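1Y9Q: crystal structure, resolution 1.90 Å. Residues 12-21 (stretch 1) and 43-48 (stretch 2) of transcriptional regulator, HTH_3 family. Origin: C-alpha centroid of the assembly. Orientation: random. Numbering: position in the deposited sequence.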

# COMPACT_ATOMS: atom_id res chain seq x y z
N ILE A 12 5.39 23.30 -4.62
CA ILE A 12 5.06 22.44 -3.49
C ILE A 12 5.83 22.83 -2.23
O ILE A 12 5.28 22.86 -1.13
N ALA A 13 7.11 23.13 -2.40
CA ALA A 13 7.95 23.52 -1.27
C ALA A 13 7.37 24.72 -0.53
O ALA A 13 7.16 24.68 0.69
N ASN A 14 7.10 25.79 -1.28
CA ASN A 14 6.57 27.00 -0.67
C ASN A 14 5.18 26.85 -0.05
O ASN A 14 4.95 27.33 1.06
N GLN A 15 4.26 26.19 -0.73
CA GLN A 15 2.91 26.04 -0.17
C GLN A 15 2.88 25.07 1.00
O GLN A 15 2.13 25.29 1.96
N LEU A 16 3.69 24.02 0.96
CA LEU A 16 3.73 23.07 2.07
C LEU A 16 4.15 23.80 3.33
O LEU A 16 3.58 23.61 4.40
N LYS A 17 5.17 24.64 3.19
CA LYS A 17 5.66 25.41 4.32
C LYS A 17 4.56 26.33 4.84
O LYS A 17 4.34 26.44 6.04
N ASN A 18 3.85 26.99 3.92
CA ASN A 18 2.78 27.89 4.32
C ASN A 18 1.71 27.11 5.08
O ASN A 18 1.30 27.50 6.17
N LEU A 19 1.25 26.01 4.50
CA LEU A 19 0.23 25.18 5.14
C LEU A 19 0.69 24.75 6.53
O LEU A 19 -0.08 24.83 7.50
N ARG A 20 1.94 24.30 6.64
CA ARG A 20 2.48 23.85 7.92
C ARG A 20 2.56 24.99 8.94
O ARG A 20 2.07 24.87 10.06
N LYS A 21 3.19 26.08 8.53
CA LYS A 21 3.35 27.26 9.39
C LYS A 21 2.01 27.86 9.80
O LYS A 21 1.85 28.31 10.93
N GLN A 43 13.51 18.25 3.15
CA GLN A 43 14.01 18.30 1.78
C GLN A 43 12.95 18.87 0.83
O GLN A 43 13.28 19.62 -0.09
N ILE A 44 11.69 18.50 1.05
CA ILE A 44 10.62 19.00 0.19
C ILE A 44 10.47 20.51 0.34
O ILE A 44 10.36 21.22 -0.66
N GLU A 45 10.47 20.99 1.57
CA GLU A 45 10.33 22.42 1.80
C GLU A 45 11.53 23.22 1.28
O GLU A 45 11.41 24.41 1.01
N ARG A 46 12.68 22.56 1.15
CA ARG A 46 13.87 23.25 0.64
C ARG A 46 13.99 23.11 -0.88
O ARG A 46 14.92 23.65 -1.49
N GLY A 47 13.06 22.38 -1.48
CA GLY A 47 13.09 22.19 -2.92
C GLY A 47 14.17 21.21 -3.36
O GLY A 47 14.65 21.27 -4.49
N GLU A 48 14.54 20.30 -2.47
CA GLU A 48 15.58 19.32 -2.77
C GLU A 48 15.07 18.00 -3.32
O GLU A 48 15.79 17.31 -4.04

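The most unusual feature of this contact is how closely the backbones approach: the CA atoms of Ala13 and Glu45 lie 4.0 Å apart, and the Ala13 methyl, pointing sideways, packs tightly beside this close approach. That methyl rests against carbonyls in the last turn of the second helix, with Ala13 CB 3.0 Å from Ile44 O and 3.5 Å from Glu45 O. Gly47 follows with positive phi in a Schellman motif, its N 4.0 Å from Ala13 CB.

Glu45 dominates the interface as a knob among Ala13, Leu16, Lys17 and Arg20. With chi1 m and chi2 t, its CA-to-CB bond points sideways, but its end comes nearer the first helix, reaching a bidentate salt bridge: Arg20 NE donates to Glu45 OE2 at 2.8 Å, and Arg20 NH2 to Glu45 OE1 at 3.0 Å. Arg20 points toward the second stretch, and its t, t, p rotamer brings the guanidinium edge to the carboxylate. Lys17, extended in all-t form, instead leads its amine away.

On the apolar side, Ile44 (m, t) offers CG2 to Leu16 CD2 at 3.7 Å and to Ile12 CG2 at 4.0 Å; Leu16 (t, p) points toward the partner, whereas the end of Ile12 (m, m) leads away. A water links the stretches, donating to Asn14 OD1 (2.9 Å from the water O) and Glu45 O (2.7 Å from the same atom).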

# COMPACT_ATOMS: atom_id res chain seq x y z
CB ILE A 12 5.36 20.95 -3.81
CG1 ILE A 12 4.51 20.49 -4.99
CG2 ILE A 12 5.08 20.08 -2.58
CD1 ILE A 12 3.02 20.64 -4.77
CB ALA A 13 9.37 23.84 -1.76
CB ASN A 14 6.56 28.15 -1.69
CG ASN A 14 7.96 28.52 -2.18
OD1 ASN A 14 8.94 28.36 -1.45
ND2 ASN A 14 8.05 29.03 -3.40
CB GLN A 15 1.91 25.60 -1.25
CG GLN A 15 0.44 25.56 -0.78
CD GLN A 15 -0.07 26.88 -0.21
OE1 GLN A 15 0.61 27.91 -0.26
NE2 GLN A 15 -1.28 26.85 0.34
CB LEU A 16 4.72 21.94 1.79
CG LEU A 16 5.05 21.06 3.01
CD1 LEU A 16 3.76 20.52 3.64
CD2 LEU A 16 5.97 19.91 2.59
CB LYS A 17 6.88 26.24 3.90
CG LYS A 17 7.64 26.87 5.05
CD LYS A 17 8.85 27.65 4.55
CE LYS A 17 9.62 28.28 5.69
NZ LYS A 17 10.84 28.99 5.19
CB ASN A 18 2.15 28.55 3.09
CG ASN A 18 1.26 29.72 3.45
OD1 ASN A 18 0.35 29.60 4.29
ND2 ASN A 18 1.51 30.87 2.82
CB LEU A 19 -0.08 23.94 4.28
CG LEU A 19 -0.79 24.19 2.95
CD1 LEU A 19 -0.89 22.89 2.15
CD2 LEU A 19 -2.19 24.77 3.22
CB ARG A 20 3.87 23.24 7.74
CG ARG A 20 4.50 22.75 9.05
CD ARG A 20 5.81 22.01 8.83
NE ARG A 20 6.88 22.88 8.33
CZ ARG A 20 7.56 23.74 9.08
NH1 ARG A 20 7.29 23.86 10.38
NH2 ARG A 20 8.53 24.47 8.54
CB LYS A 21 4.18 28.32 8.66
CG LYS A 21 5.65 27.95 8.44
CD LYS A 21 6.45 28.05 9.73
CE LYS A 21 7.95 27.97 9.44
NZ LYS A 21 8.76 28.02 10.69
CB GLN A 43 14.41 16.90 1.31
CG GLN A 43 15.49 16.24 2.16
CD GLN A 43 15.87 14.85 1.67
OE1 GLN A 43 15.01 13.98 1.51
NE2 GLN A 43 17.16 14.63 1.44
CB ILE A 44 9.27 18.33 0.53
CG1 ILE A 44 9.32 16.84 0.17
CG2 ILE A 44 8.14 19.01 -0.23
CD1 ILE A 44 8.10 16.04 0.61
CB GLU A 45 10.11 22.73 3.29
CG GLU A 45 8.82 22.14 3.86
CD GLU A 45 8.43 22.78 5.20
OE1 GLU A 45 9.31 23.36 5.87
OE2 GLU A 45 7.24 22.69 5.57
CB ARG A 46 15.14 22.70 1.29
CG ARG A 46 15.35 23.14 2.73
CD ARG A 46 16.79 22.89 3.16
NE ARG A 46 17.14 21.48 3.15
CZ ARG A 46 16.71 20.59 4.05
NH1 ARG A 46 15.92 20.98 5.04
NH2 ARG A 46 17.08 19.32 3.96
CB GLU A 48 16.41 19.06 -1.52
CG GLU A 48 17.39 20.17 -1.20
CD GLU A 48 18.08 19.96 0.12
OE1 GLU A 48 18.45 18.81 0.43
OE2 GLU A 48 18.27 20.96 0.85
O HOH W 1 10.35 26.84 0.60